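Local coordinates for beta chain (Acipenser stellatus, PDB 6IYI), which probably binds and releases oxygen at a haem iron, serving as the beta-type subunit of a four-chain haemoglobin, at residues 18-23 against 67-72; 79-84 against 131-136. One frame throughout, in Å; residues are numbered along the deposited sequence.

Contact 1 (18-23 against 67-72). With HEM (protoporphyrin IX containing Fe), chain D.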
loop_
_atom_site.group_PDB
_atom_site.type_symbol
_atom_site.label_atom_id
_atom_site.label_comp_id
_atom_site.label_asym_id
_atom_site.label_seq_id
_atom_site.Cartn_x
_atom_site.Cartn_y
_atom_site.Cartn_z
ATOM N N VAL B 18 5.529 -26.597 13.746
ATOM C CA VAL B 18 6.294 -25.931 12.688
ATOM C C VAL B 18 7.757 -26.355 12.679
ATOM O O VAL B 18 8.454 -26.164 13.647
ATOM C CB VAL B 18 6.183 -24.403 12.812
ATOM C CG1 VAL B 18 7.201 -23.666 11.938
ATOM C CG2 VAL B 18 4.773 -24.009 12.444
ATOM N N ASP B 19 8.204 -26.897 11.550
ATOM C CA ASP B 19 9.618 -27.039 11.223
ATOM C C ASP B 19 10.141 -25.689 10.732
ATOM O O ASP B 19 9.829 -25.243 9.586
ATOM C CB ASP B 19 9.758 -28.089 10.149
ATOM C CG ASP B 19 11.167 -28.424 9.798
ATOM O OD1 ASP B 19 12.003 -27.579 9.917
ATOM O OD2 ASP B 19 11.415 -29.540 9.220
ATOM N N VAL B 20 10.909 -25.034 11.619
ATOM C CA VAL B 20 11.349 -23.617 11.407
ATOM C C VAL B 20 12.347 -23.605 10.266
ATOM O O VAL B 20 12.461 -22.642 9.551
ATOM C CB VAL B 20 11.954 -22.937 12.667
ATOM C CG1 VAL B 20 10.914 -22.757 13.744
ATOM C CG2 VAL B 20 13.153 -23.724 13.242
ATOM N N GLU B 21 13.042 -24.703 10.078
ATOM C CA GLU B 21 13.890 -24.863 8.883
ATOM C C GLU B 21 13.149 -24.894 7.536
ATOM O O GLU B 21 13.496 -24.112 6.618
ATOM C CB GLU B 21 14.789 -26.131 9.011
ATOM C CG GLU B 21 15.923 -25.912 9.985
ATOM C CD GLU B 21 16.628 -27.187 10.477
ATOM O OE1 GLU B 21 17.714 -26.988 11.034
ATOM O OE2 GLU B 21 16.103 -28.347 10.391
ATOM N N ARG B 22 12.216 -25.825 7.378
ATOM C CA ARG B 22 11.552 -26.004 6.094
ATOM C C ARG B 22 10.642 -24.760 5.869
ATOM O O ARG B 22 10.653 -24.214 4.822
ATOM C CB ARG B 22 10.669 -27.294 6.006
ATOM C CG ARG B 22 11.265 -28.690 6.223
ATOM C CD ARG B 22 10.159 -29.841 6.057
ATOM N NE ARG B 22 9.032 -30.104 7.071
ATOM C CZ ARG B 22 8.987 -31.018 8.098
ATOM N NH1 ARG B 22 10.037 -31.711 8.371
ATOM N NH2 ARG B 22 7.892 -31.205 8.934
ATOM N N VAL B 23 9.871 -24.341 6.875
ATOM C CA VAL B 23 8.898 -23.208 6.749
ATOM C C VAL B 23 9.636 -21.887 6.517
ATOM O O VAL B 23 9.264 -21.113 5.661
ATOM C CB VAL B 23 7.949 -23.066 7.983
ATOM C CG1 VAL B 23 7.153 -21.780 8.004
ATOM C CG2 VAL B 23 6.991 -24.259 8.053
ATOM N N VAL B 67 14.835 -16.057 10.611
ATOM C CA VAL B 67 13.599 -15.289 10.570
ATOM C C VAL B 67 12.516 -16.048 11.306
ATOM O O VAL B 67 11.841 -15.489 12.140
ATOM C CB VAL B 67 13.136 -14.935 9.113
ATOM C CG1 VAL B 67 11.891 -14.059 9.123
ATOM C CG2 VAL B 67 14.200 -14.122 8.429
ATOM N N LEU B 68 12.403 -17.350 11.078
ATOM C CA LEU B 68 11.365 -18.086 11.751
ATOM C C LEU B 68 11.589 -18.250 13.250
ATOM O O LEU B 68 10.630 -18.231 14.009
ATOM C CB LEU B 68 11.050 -19.408 11.053
ATOM C CG LEU B 68 9.891 -19.378 10.060
ATOM C CD1 LEU B 68 8.546 -19.483 10.772
ATOM C CD2 LEU B 68 9.861 -18.162 9.146
ATOM N N SER B 69 12.834 -18.383 13.692
ATOM C CA SER B 69 13.129 -18.366 15.134
ATOM C C SER B 69 12.736 -17.011 15.778
ATOM O O SER B 69 12.281 -16.941 16.923
ATOM C CB SER B 69 14.608 -18.680 15.392
ATOM O OG SER B 69 14.913 -20.074 15.033
ATOM N N SER B 70 12.957 -15.932 15.069
ATOM C CA SER B 70 12.496 -14.594 15.511
ATOM C C SER B 70 10.990 -14.503 15.572
ATOM O O SER B 70 10.426 -13.880 16.439
ATOM C CB SER B 70 13.014 -13.586 14.513
ATOM O OG SER B 70 12.629 -12.289 14.785
ATOM N N VAL B 71 10.320 -15.163 14.639
ATOM C CA VAL B 71 8.886 -15.357 14.753
ATOM C C VAL B 71 8.519 -16.093 16.061
ATOM O O VAL B 71 7.549 -15.696 16.768
ATOM C CB VAL B 71 8.319 -16.068 13.512
ATOM C CG1 VAL B 71 6.853 -16.421 13.705
ATOM C CG2 VAL B 71 8.483 -15.185 12.255
ATOM N N GLY B 72 9.245 -17.173 16.351
ATOM C CA GLY B 72 9.149 -17.881 17.632
ATOM C C GLY B 72 9.268 -16.972 18.837
ATOM O O GLY B 72 8.439 -17.045 19.719
HETATM C CHA HEM D . 18.239 -9.889 9.339
HETATM C CHB HEM D . 13.928 -10.847 11.195
HETATM C CHC HEM D . 11.692 -9.129 7.219
HETATM C CHD HEM D . 16.023 -8.008 5.410
HETATM C C1A HEM D . 17.237 -10.279 10.191
HETATM C C2A HEM D . 17.469 -10.924 11.414
HETATM C C3A HEM D . 16.272 -11.191 11.934
HETATM C C4A HEM D . 15.297 -10.743 11.014
HETATM C CMA HEM D . 16.025 -11.859 13.254
HETATM C CAA HEM D . 18.820 -11.210 12.070
HETATM C CBA HEM D . 19.151 -9.833 12.650
HETATM C CGA HEM D . 20.342 -9.860 13.560
HETATM O O1A HEM D . 21.439 -10.264 13.117
HETATM O O2A HEM D . 20.201 -9.458 14.738
HETATM C C1B HEM D . 12.914 -10.502 10.260
HETATM C C2B HEM D . 11.528 -10.708 10.501
HETATM C C3B HEM D . 10.878 -10.264 9.385
HETATM C C4B HEM D . 11.907 -9.705 8.474
HETATM C CMB HEM D . 10.783 -11.324 11.653
HETATM C CAB HEM D . 9.410 -10.371 9.432
HETATM C CBB HEM D . 8.624 -9.742 8.625
HETATM C C1C HEM D . 12.677 -8.672 6.336
HETATM C C2C HEM D . 12.436 -8.200 4.996
HETATM C C3C HEM D . 13.691 -7.862 4.488
HETATM C C4C HEM D . 14.666 -8.143 5.530
HETATM C CMC HEM D . 11.055 -8.108 4.353
HETATM C CAC HEM D . 14.046 -7.372 3.154
HETATM C CBC HEM D . 13.155 -7.351 2.170
HETATM C C1D HEM D . 16.955 -8.476 6.369
HETATM C C2D HEM D . 18.401 -8.385 6.099
HETATM C C3D HEM D . 19.012 -8.889 7.190
HETATM C C4D HEM D . 17.944 -9.298 8.106
HETATM C CMD HEM D . 19.130 -7.804 4.862
HETATM C CAD HEM D . 20.526 -9.043 7.359
HETATM C CBD HEM D . 20.841 -10.375 6.664
HETATM C CGD HEM D . 22.313 -10.727 6.477
HETATM O O1D HEM D . 22.865 -11.392 7.340
HETATM O O2D HEM D . 22.964 -10.450 5.432
HETATM N NA HEM D . 15.913 -10.182 9.954
HETATM N NB HEM D . 13.096 -9.880 9.078
HETATM N NC HEM D . 14.032 -8.656 6.588
HETATM N ND HEM D . 16.711 -9.010 7.595
HETATM FE FE HEM D . 15.005 -9.415 8.315
HETATM O O HOH W 1 15.127 -11.173 7.239
#

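Contact 2 (79-84 against 131-136)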
loop_
_atom_site.group_PDB
_atom_site.type_symbol
_atom_site.label_atom_id
_atom_site.label_comp_id
_atom_site.label_asym_id
_atom_site.label_seq_id
_atom_site.Cartn_x
_atom_site.Cartn_y
_atom_site.Cartn_z
ATOM N N ASP B 79 2.420 -10.624 23.946
ATOM C CA ASP B 79 1.811 -9.544 24.722
ATOM C C ASP B 79 2.648 -8.269 24.795
ATOM O O ASP B 79 2.173 -7.302 25.340
ATOM C CB ASP B 79 1.523 -10.032 26.144
ATOM C CG ASP B 79 0.548 -11.135 26.151
ATOM O OD1 ASP B 79 -0.627 -10.913 25.785
ATOM O OD2 ASP B 79 0.963 -12.260 26.455
ATOM N N ASP B 80 3.874 -8.238 24.273
ATOM C CA ASP B 80 4.714 -7.031 24.411
ATOM C C ASP B 80 5.691 -6.819 23.241
ATOM O O ASP B 80 6.845 -6.375 23.442
ATOM C CB ASP B 80 5.466 -7.045 25.779
ATOM C CG ASP B 80 6.465 -8.237 25.921
ATOM O OD1 ASP B 80 6.036 -9.418 26.109
ATOM O OD2 ASP B 80 7.690 -7.972 25.877
ATOM N N LEU B 81 5.219 -7.088 22.026
ATOM C CA LEU B 81 6.124 -7.257 20.886
ATOM C C LEU B 81 6.784 -5.968 20.384
ATOM O O LEU B 81 7.999 -5.980 20.104
ATOM C CB LEU B 81 5.423 -7.961 19.752
ATOM C CG LEU B 81 6.351 -8.379 18.616
ATOM C CD1 LEU B 81 7.407 -9.368 19.094
ATOM C CD2 LEU B 81 5.526 -8.978 17.505
ATOM N N ALA B 82 6.005 -4.881 20.264
ATOM C CA ALA B 82 6.514 -3.506 19.939
ATOM C C ALA B 82 7.783 -3.265 20.732
ATOM O O ALA B 82 8.839 -3.017 20.165
ATOM C CB ALA B 82 5.464 -2.433 20.263
ATOM N N GLY B 83 7.694 -3.482 22.037
ATOM C CA GLY B 83 8.855 -3.459 22.921
ATOM C C GLY B 83 9.966 -4.491 22.681
ATOM O O GLY B 83 11.130 -4.126 22.558
ATOM N N ALA B 84 9.634 -5.785 22.620
ATOM C CA ALA B 84 10.650 -6.821 22.378
ATOM C C ALA B 84 11.391 -6.626 21.041
ATOM O O ALA B 84 12.565 -7.034 20.906
ATOM C CB ALA B 84 10.016 -8.218 22.416
ATOM N N GLN B 131 -2.934 -14.517 10.892
ATOM C CA GLN B 131 -2.859 -13.247 10.204
ATOM C C GLN B 131 -2.736 -12.151 11.272
ATOM O O GLN B 131 -2.023 -11.208 11.067
ATOM C CB GLN B 131 -4.098 -12.959 9.364
ATOM C CG GLN B 131 -4.107 -11.612 8.668
ATOM C CD GLN B 131 -2.903 -11.418 7.773
ATOM O OE1 GLN B 131 -2.436 -12.373 7.101
ATOM N NE2 GLN B 131 -2.392 -10.172 7.733
ATOM N N LYS B 132 -3.455 -12.284 12.391
ATOM C CA LYS B 132 -3.360 -11.274 13.480
ATOM C C LYS B 132 -1.966 -11.290 14.029
ATOM O O LYS B 132 -1.354 -10.264 14.191
ATOM C CB LYS B 132 -4.398 -11.574 14.564
ATOM C CG LYS B 132 -4.419 -10.563 15.695
ATOM C CD LYS B 132 -5.486 -10.942 16.705
ATOM C CE LYS B 132 -5.306 -10.079 17.956
ATOM N NZ LYS B 132 -6.415 -10.343 18.896
ATOM N N MET B 133 -1.404 -12.475 14.234
ATOM C CA MET B 133 -0.003 -12.530 14.748
ATOM C C MET B 133 0.992 -11.851 13.777
ATOM O O MET B 133 1.953 -11.115 14.187
ATOM C CB MET B 133 0.396 -13.973 15.055
ATOM C CG MET B 133 1.788 -14.164 15.651
ATOM S SD MET B 133 1.884 -13.575 17.379
ATOM C CE MET B 133 3.477 -12.827 17.348
ATOM N N ILE B 134 0.804 -12.112 12.486
ATOM C CA ILE B 134 1.693 -11.558 11.469
ATOM C C ILE B 134 1.525 -10.043 11.458
ATOM O O ILE B 134 2.519 -9.313 11.343
ATOM C CB ILE B 134 1.381 -12.226 10.100
ATOM C CG1 ILE B 134 2.020 -13.601 10.075
ATOM C CG2 ILE B 134 1.925 -11.439 8.890
ATOM C CD1 ILE B 134 1.312 -14.553 9.140
ATOM N N ALA B 135 0.265 -9.570 11.537
ATOM C CA ALA B 135 0.004 -8.105 11.563
ATOM C C ALA B 135 0.694 -7.441 12.753
ATOM O O ALA B 135 1.263 -6.368 12.623
ATOM C CB ALA B 135 -1.489 -7.782 11.531
ATOM N N VAL B 136 0.802 -8.161 13.859
ATOM C CA VAL B 136 1.434 -7.621 15.049
ATOM C C VAL B 136 2.931 -7.552 14.871
ATOM O O VAL B 136 3.578 -6.607 15.337
ATOM C CB VAL B 136 1.049 -8.457 16.297
ATOM C CG1 VAL B 136 1.987 -8.187 17.456
ATOM C CG2 VAL B 136 -0.408 -8.134 16.644
#

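Contact 1 (18-23 against 67-72)
Two torsions bring Val-23 and Leu-68 together. In Val-23, CG1 stands anti to the backbone N (chi1 169°), and Leu-68 takes chi1 of -95°, well off the staggered -60°, so that its branch swings against the valine. Leu-68 CD1 then rests 3.9 Å from Val-23 CG1, with Leu-68 CG a little farther from the same methyl, and the two side chains cross at about a right angle. At Val-20 the meeting is made closer to the main chain: Leu-68 CB lies 4.0 Å from Val-20 CB and 3.8 Å from Val-20 O, a methylene set against a carbonyl oxygen without any hydrogen bond passing between the segments. Ser-69 OG adds only a loose approach to Val-20 CG2. The CA atoms of Val-20 and Leu-68 are 5.5 Å apart, and the pair belongs to the B-E helix packing of the globin fold, where the start of helix 20-34 lies against helix 58-76. Trp-15 of helix 5-15 touches both Val-20 and Leu-68, while Leu-110 and Val-113 of helix 101-118 pack on Val-23.

Asp-19 is the N-cap of helix 20-34. Asp-19 OD1 accepts from Arg-22 N at 3.1 Å, the donor approaching from above the carboxylate plane, and Arg-22 NH1 forms a 2.7 Å salt bridge to Asp-19 OD2. On the other flank of helix 58-76, Val-67 CG1 lies 3.6 Å from haem C2B, and Ser-70 CB reaches haem CMA at 3.7 Å; a water occupies an iron coordination site.

Contact 2 (79-84 against 131-136)
Apolar contact comes first, and it is concentrated in one leucine. Leu-81 extends CD2 to within 3.6 Å of Val-136 CG1, the tightest approach between the segments, and its CB follows at 4.1 Å from the same methyl. The reach is set by the torsions: CG lies anti to the backbone N (chi1 -171°), and with chi2 at 62° it is CD2 that continues the chain outward, anti to CA. The two side chains meet at a slant, and Val-136 offers the branch that is itself anti to its backbone N. Met-133, one turn earlier, sends its terminal CE toward Leu-81, 4.4 Å from CD2 of that leucine. All three residues are buried, and Ala-74 of helix 58-76 touches both Leu-81 and Met-133 from a third helix.

Polar atoms enter only indirectly. Leu-81 CD2 passes 3.8 Å from Val-136 O, a van der Waals approach, and no hydrogen bond spans the segments. Within the first, Ala-84 N donates to Asp-80 O at 3.0 Å, closing the single turn 81-84 in the corner between the E and F helices of the globin fold; within the second, Val-136 N is held by Lys-132 O.

The charged side chains of the segments turn to partners elsewhere. Lys-132 is stretched out fully and is gripped by Glu-7, by the carbonyl of Lys-2 and by a cation-pi contact with Trp-3, while Asp-79 pairs with Arg-8. With nothing directional between the two backbones, the fit of Leu-81 beside helix 124-142 rests on shape and on exclusion of water, and the ionic partners tie each segment to the N-terminal region instead.

Overall arrangement
Contacts 1 and 2 follow one another along the chain, and helix 58-76 joins them: its 67-72 part belongs to contact 1, and further along its Ala-74 meets the apolar cluster of contact 2 just before the chain turns into helix 81-84. Their centres are 16 Å apart and their nearest atoms about 5 Å, with no direct touch. They stand differently toward the haem. Contact 1 supplies Val-67 and Ser-70 to the pocket itself, whereas the side chain of Leu-81 in contact 2 stays about 8 Å from the haem. Contact 1 is partly buried and brings a backbone carbonyl into play, while contact 2 is buried and mostly side chain to side chain.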